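Local coordinates for putative esterase MT1895 (Mycobacterium tuberculosis, PDB 3S4K) that probably hydrolyses acyl-CoA thioesters as a hotdog-fold enzyme of the PaaI family, with 1,4-dihydroxy-2-naphthoyl-CoA a tentative substrate, at the interface of chains A and B. Numbering follows the deposited sequence. Chains: chain A/B, Putative esterase Rv1847/MT1895.

Contact 1: the interface of chains A and B. Residues chain A 21, 25, 46-49, 55-58; chain B 19-22, 61, 64-65.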
# COMPACT_ATOMS: atom_id res chain seq x y z
N PHE A 21 -1.94 3.70 12.48
CA PHE A 21 -2.52 3.80 11.14
C PHE A 21 -3.68 2.83 10.96
O PHE A 21 -4.62 3.13 10.21
CB PHE A 21 -1.47 3.63 10.05
CG PHE A 21 -1.95 3.99 8.66
CD1 PHE A 21 -2.49 5.24 8.40
CD2 PHE A 21 -1.79 3.10 7.61
CE1 PHE A 21 -2.93 5.56 7.12
CE2 PHE A 21 -2.20 3.42 6.35
CZ PHE A 21 -2.78 4.64 6.10
N LEU A 25 -7.58 3.40 9.34
CA LEU A 25 -8.20 2.53 8.37
C LEU A 25 -9.51 1.93 8.87
O LEU A 25 -10.32 1.53 8.06
CB LEU A 25 -7.27 1.36 8.00
CG LEU A 25 -5.95 1.70 7.32
CD1 LEU A 25 -5.07 0.45 7.14
CD2 LEU A 25 -6.19 2.36 5.97
N LYS A 46 -14.19 7.99 3.17
CA LYS A 46 -12.82 8.47 3.32
C LYS A 46 -11.78 7.52 2.74
O LYS A 46 -10.59 7.88 2.60
CB LYS A 46 -12.49 8.71 4.79
CG LYS A 46 -12.29 7.45 5.62
CD LYS A 46 -11.83 7.77 7.04
CE LYS A 46 -11.83 6.54 7.92
NZ LYS A 46 -13.22 6.11 8.26
N LEU A 47 -12.19 6.30 2.43
CA LEU A 47 -11.27 5.27 1.93
C LEU A 47 -11.29 5.14 0.41
O LEU A 47 -10.64 4.26 -0.18
CB LEU A 47 -11.56 3.93 2.61
CG LEU A 47 -11.39 3.92 4.14
CD1 LEU A 47 -11.62 2.52 4.71
CD2 LEU A 47 -10.01 4.45 4.60
N LEU A 48 -12.05 6.01 -0.24
CA LEU A 48 -12.28 5.93 -1.66
C LEU A 48 -11.32 6.85 -2.41
O LEU A 48 -10.71 7.76 -1.85
CB LEU A 48 -13.74 6.31 -1.96
CG LEU A 48 -14.85 5.48 -1.30
CD1 LEU A 48 -16.22 5.97 -1.78
CD2 LEU A 48 -14.69 4.00 -1.58
N GLN A 49 -11.19 6.59 -3.69
CA GLN A 49 -10.41 7.45 -4.55
C GLN A 49 -11.36 8.25 -5.43
O GLN A 49 -12.58 8.32 -5.16
CB GLN A 49 -9.33 6.67 -5.32
CG GLN A 49 -9.74 5.35 -5.90
CD GLN A 49 -10.71 5.48 -7.04
OE1 GLN A 49 -11.86 5.86 -6.86
NE2 GLN A 49 -10.24 5.15 -8.25
N HIS A 55 -9.54 3.11 -2.66
CA HIS A 55 -8.15 3.45 -3.00
C HIS A 55 -7.27 2.21 -2.82
O HIS A 55 -7.30 1.56 -1.77
CB HIS A 55 -7.68 4.56 -2.08
CG HIS A 55 -6.39 5.20 -2.46
ND1 HIS A 55 -5.19 4.53 -2.45
CD2 HIS A 55 -6.10 6.49 -2.80
CE1 HIS A 55 -4.21 5.36 -2.77
NE2 HIS A 55 -4.74 6.56 -3.00
N GLY A 56 -6.54 1.83 -3.86
CA GLY A 56 -5.71 0.63 -3.80
C GLY A 56 -4.76 0.59 -2.60
O GLY A 56 -4.47 -0.48 -2.03
N GLY A 57 -4.27 1.77 -2.24
CA GLY A 57 -3.46 1.95 -1.03
C GLY A 57 -4.05 1.37 0.23
O GLY A 57 -3.32 0.95 1.12
N VAL A 58 -5.38 1.39 0.34
CA VAL A 58 -6.08 0.83 1.51
C VAL A 58 -5.82 -0.66 1.62
O VAL A 58 -5.46 -1.17 2.69
CB VAL A 58 -7.60 1.10 1.42
CG1 VAL A 58 -8.42 0.30 2.45
CG2 VAL A 58 -7.86 2.60 1.53
N VAL B 19 -9.15 13.71 -3.96
CA VAL B 19 -9.10 12.23 -3.79
C VAL B 19 -9.32 11.92 -2.32
O VAL B 19 -8.46 12.27 -1.50
CB VAL B 19 -7.75 11.64 -4.25
CG1 VAL B 19 -7.64 10.11 -3.88
CG2 VAL B 19 -7.56 11.83 -5.74
N PRO B 20 -10.44 11.26 -1.96
CA PRO B 20 -10.71 11.15 -0.53
C PRO B 20 -9.58 10.59 0.30
O PRO B 20 -9.19 11.23 1.24
CB PRO B 20 -11.92 10.24 -0.48
CG PRO B 20 -12.69 10.68 -1.66
CD PRO B 20 -11.62 10.83 -2.74
N PHE B 21 -9.07 9.40 -0.02
CA PHE B 21 -8.07 8.79 0.84
C PHE B 21 -6.82 9.65 0.91
O PHE B 21 -6.16 9.68 1.95
CB PHE B 21 -7.75 7.37 0.40
CG PHE B 21 -6.92 6.60 1.39
CD1 PHE B 21 -7.33 6.46 2.71
CD2 PHE B 21 -5.74 5.97 0.99
CE1 PHE B 21 -6.57 5.74 3.62
CE2 PHE B 21 -5.00 5.24 1.88
CZ PHE B 21 -5.39 5.13 3.20
N ASP B 22 -6.50 10.37 -0.15
CA ASP B 22 -5.32 11.24 -0.10
C ASP B 22 -5.48 12.29 1.00
O ASP B 22 -4.48 12.69 1.62
CB ASP B 22 -5.08 11.95 -1.43
CG ASP B 22 -4.45 11.05 -2.47
OD1 ASP B 22 -4.18 9.87 -2.19
OD2 ASP B 22 -4.24 11.55 -3.60
N ALA B 61 0.44 3.58 -0.47
CA ALA B 61 -0.69 4.41 -0.86
C ALA B 61 -0.24 5.65 -1.61
O ALA B 61 -0.81 6.04 -2.65
CB ALA B 61 -1.52 4.81 0.36
N GLU B 64 0.78 4.59 -4.99
CA GLU B 64 -0.38 4.33 -5.82
C GLU B 64 -1.02 5.62 -6.35
O GLU B 64 -1.33 5.73 -7.54
CB GLU B 64 -1.40 3.50 -5.01
CG GLU B 64 -2.62 3.05 -5.78
CD GLU B 64 -2.36 1.91 -6.76
OE1 GLU B 64 -1.27 1.32 -6.74
OE2 GLU B 64 -3.26 1.59 -7.57
N SER B 65 -1.20 6.60 -5.47
CA SER B 65 -1.79 7.88 -5.82
C SER B 65 -0.98 8.63 -6.87
O SER B 65 -1.50 9.09 -7.89
CB SER B 65 -1.90 8.79 -4.59
OG SER B 65 -3.09 8.52 -3.89
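The first turn of helix 20-25 of chain B faces the end of the 3-10 turn 45-47 of chain A, and just after it the amide B:Phe21 N donates to A:Leu48 O at 2.9 Å, nearly along the C=O axis. B:Phe21 has CG anti to its backbone N (chi1 -169°), which sends the ring into chain A. There A:Val58 CG2 sits over the middle of one face, 3.8 Å from the centroid, while A:Leu47 CD2 reaches B:Phe21 CE1 obliquely at 3.8 Å. At the far end the two Phe21 rings meet tip to tip across the two-fold, A:Phe21 CZ to B:Phe21 CZ at 3.9 Å.

A:His55 opens the His-Gly-Gly segment that leads into helix 56-75, and it crosses B:Phe21 at about a right angle. The rings are edge-to-face, with B:Phe21 CD2 above the rim of the imidazole. Both ring nitrogens are engaged: the amide A:Gly57 N donates to A:His55 ND1 in the ring plane at 2.9 Å, and A:His55 NE2 meets the hydroxyl B:Ser65 OG at 2.7 Å. That relay would suit a hydrogen on NE2, although none is seen. B:Glu64, on the same helix as B:Ser65, is probably the catalytic carboxylate of the family. B:Asp22 would help to orient the serine: B:Ser65 OG donates to the syn lone pair of the carboxylate oxygen B:Asp22 OD1, modelled at 2.4 Å.

Contact 2: the interface of chains A and B. Residues chain A 60, 88-93; chain B 60, 87-91.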
# COMPACT_ATOMS: atom_id res chain seq x y z
N CYS A 60 -3.32 -2.34 -0.02
CA CYS A 60 -1.89 -2.43 0.31
C CYS A 60 -1.61 -2.36 1.81
O CYS A 60 -0.86 -3.15 2.36
CB CYS A 60 -1.12 -1.34 -0.39
SG CYS A 60 -1.11 -1.47 -2.17
N ASN A 88 9.28 -5.79 1.34
CA ASN A 88 8.57 -5.71 0.05
C ASN A 88 7.11 -6.04 0.22
O ASN A 88 6.78 -6.94 0.98
CB ASN A 88 9.23 -6.61 -1.00
CG ASN A 88 8.50 -6.61 -2.35
OD1 ASN A 88 7.62 -7.44 -2.58
ND2 ASN A 88 8.84 -5.66 -3.21
N ASN A 89 6.26 -5.30 -0.47
CA ASN A 89 4.81 -5.52 -0.48
C ASN A 89 4.36 -5.49 -1.93
O ASN A 89 4.52 -4.44 -2.62
CB ASN A 89 4.06 -4.46 0.36
CG ASN A 89 2.52 -4.59 0.30
OD1 ASN A 89 1.91 -4.76 -0.78
ND2 ASN A 89 1.88 -4.40 1.47
N ASN A 90 3.83 -6.61 -2.40
CA ASN A 90 3.46 -6.77 -3.81
C ASN A 90 2.02 -7.21 -3.85
O ASN A 90 1.71 -8.36 -3.53
CB ASN A 90 4.37 -7.80 -4.48
CG ASN A 90 4.21 -7.80 -5.99
OD1 ASN A 90 3.14 -7.57 -6.49
ND2 ASN A 90 5.30 -8.04 -6.72
N THR A 91 1.15 -6.25 -4.22
CA THR A 91 -0.29 -6.40 -4.15
C THR A 91 -0.90 -6.34 -5.53
O THR A 91 -0.59 -5.44 -6.33
CB THR A 91 -0.93 -5.29 -3.30
OG1 THR A 91 -0.48 -5.44 -1.96
CG2 THR A 91 -2.43 -5.41 -3.37
N ASP A 92 -1.78 -7.30 -5.80
CA ASP A 92 -2.55 -7.32 -7.05
C ASP A 92 -3.96 -6.90 -6.70
O ASP A 92 -4.53 -7.37 -5.71
CB ASP A 92 -2.54 -8.72 -7.67
CG ASP A 92 -1.18 -9.14 -8.13
OD1 ASP A 92 -0.64 -8.53 -9.11
OD2 ASP A 92 -0.62 -10.06 -7.51
N PHE A 93 -4.49 -5.99 -7.50
CA PHE A 93 -5.84 -5.50 -7.37
C PHE A 93 -6.72 -6.27 -8.33
O PHE A 93 -6.41 -6.38 -9.52
CB PHE A 93 -5.88 -4.01 -7.69
CG PHE A 93 -4.90 -3.20 -6.89
CD1 PHE A 93 -4.99 -3.14 -5.49
CD2 PHE A 93 -3.89 -2.51 -7.52
CE1 PHE A 93 -4.11 -2.39 -4.76
CE2 PHE A 93 -2.99 -1.74 -6.77
CZ PHE A 93 -3.10 -1.70 -5.38
N CYS B 60 2.98 2.65 0.31
CA CYS B 60 2.24 1.98 -0.77
C CYS B 60 1.15 2.89 -1.35
O CYS B 60 0.96 2.96 -2.56
CB CYS B 60 1.62 0.71 -0.27
SG CYS B 60 2.78 -0.56 0.30
N VAL B 87 -3.60 -2.36 -11.44
CA VAL B 87 -3.60 -3.83 -11.30
C VAL B 87 -2.50 -4.41 -10.40
O VAL B 87 -2.71 -5.45 -9.82
CB VAL B 87 -3.67 -4.60 -12.65
CG1 VAL B 87 -4.92 -4.21 -13.42
CG2 VAL B 87 -2.38 -4.43 -13.45
N ASN B 88 -1.36 -3.75 -10.27
CA ASN B 88 -0.26 -4.26 -9.40
C ASN B 88 0.52 -3.09 -8.83
O ASN B 88 0.79 -2.13 -9.52
CB ASN B 88 0.67 -5.20 -10.17
CG ASN B 88 1.84 -5.73 -9.30
OD1 ASN B 88 2.94 -5.16 -9.32
ND2 ASN B 88 1.59 -6.79 -8.52
N ASN B 89 0.84 -3.18 -7.54
CA ASN B 89 1.65 -2.21 -6.84
C ASN B 89 2.71 -2.99 -6.08
O ASN B 89 2.39 -3.81 -5.21
CB ASN B 89 0.80 -1.37 -5.87
CG ASN B 89 1.63 -0.40 -5.02
OD1 ASN B 89 2.70 -0.72 -4.49
ND2 ASN B 89 1.09 0.81 -4.83
N ASN B 90 3.97 -2.76 -6.45
CA ASN B 90 5.09 -3.50 -5.91
C ASN B 90 6.04 -2.50 -5.29
O ASN B 90 6.72 -1.77 -6.00
CB ASN B 90 5.76 -4.27 -7.05
CG ASN B 90 7.00 -5.01 -6.61
OD1 ASN B 90 7.17 -5.30 -5.45
ND2 ASN B 90 7.90 -5.30 -7.56
N THR B 91 6.04 -2.45 -3.95
CA THR B 91 6.75 -1.42 -3.19
C THR B 91 7.86 -2.05 -2.35
O THR B 91 7.63 -3.05 -1.64
CB THR B 91 5.77 -0.63 -2.28
OG1 THR B 91 4.90 0.15 -3.09
CG2 THR B 91 6.53 0.27 -1.35
O HOH W 1 2.08 -2.62 -2.42
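A:Cys60 and B:Cys60, one from each central helix 56-75, meet head-on across the two-fold, methylene to methylene, A:Cys60 CB to B:Cys60 CB at a tight 3.4 Å. Each SG is anti to its carbonyl carbon and turns off across the CB–CB line, toward the Asn89 carboxamide of the other chain; A:Cys60 SG and B:Cys60 SG are 4.7 Å apart, with no disulphide. Beside this centre runs the antiparallel edge-strand pairing typical of hotdog-fold dimers, with strand 83-93 of each chain zipped to its twin. A:Phe93 extends the apolar layer, laying CE2 and CZ alongside B:Asn89 CB with ring and amide almost perpendicular.

A:Asn90 faces B:Asn90 at the middle of the ladder. On either side of that pair, A:Thr91 N donates to B:Asn89 O at 2.9 Å and B:Thr91 N to A:Asn89 O at 2.8 Å, both nearly straight. In return A:Asn89 N donates to B:Thr91 O and B:Asn89 N to A:Thr91 O, nearly along the C=O axes. Farther along, A:Phe93 N reaches B:Val87 O from above its carbonyl plane. Each Asn89 carboxamide is fixed within its own chain: its ND2 donates to Cys60 O, the helix carbonyl, and its OD1 accepts from Thr91 OG1. Water 1 lies near the axis, bound to OD1 and O of both Asn89 residues and only weakly to the thiols.

On the other side of the sheet the Asn90 carboxamides stack, their planes 19° apart. A:Asn88 ND2 donates to B:Asn90 OD1 at 2.8 Å, crossing at about a right angle. B:Asn88 ND2 donates to A:Asn90 OD1 in the carbonyl plane at 2.7 Å, and also to A:Asp92 OD1 from above the carboxylate plane at 2.9 Å.

The C-alpha centres of contact 1 and contact 2 are about 14 Å apart, and the two share no residue. Helix 56-75 connects them: in chain B it brings B:Cys60 to contact 2 and, from the next residue on, B:Ala61, B:Glu64 and B:Ser65 to contact 1. Pairing of the strands in contact 2 would help to set how the helix of one chain faces the His-Gly-Gly segment of the other. Since two-fold symmetry repeats contact 1, the pair would hold two composite, probably catalytic sites flanking one shared sheet, consistent with a functional hotdog dimer.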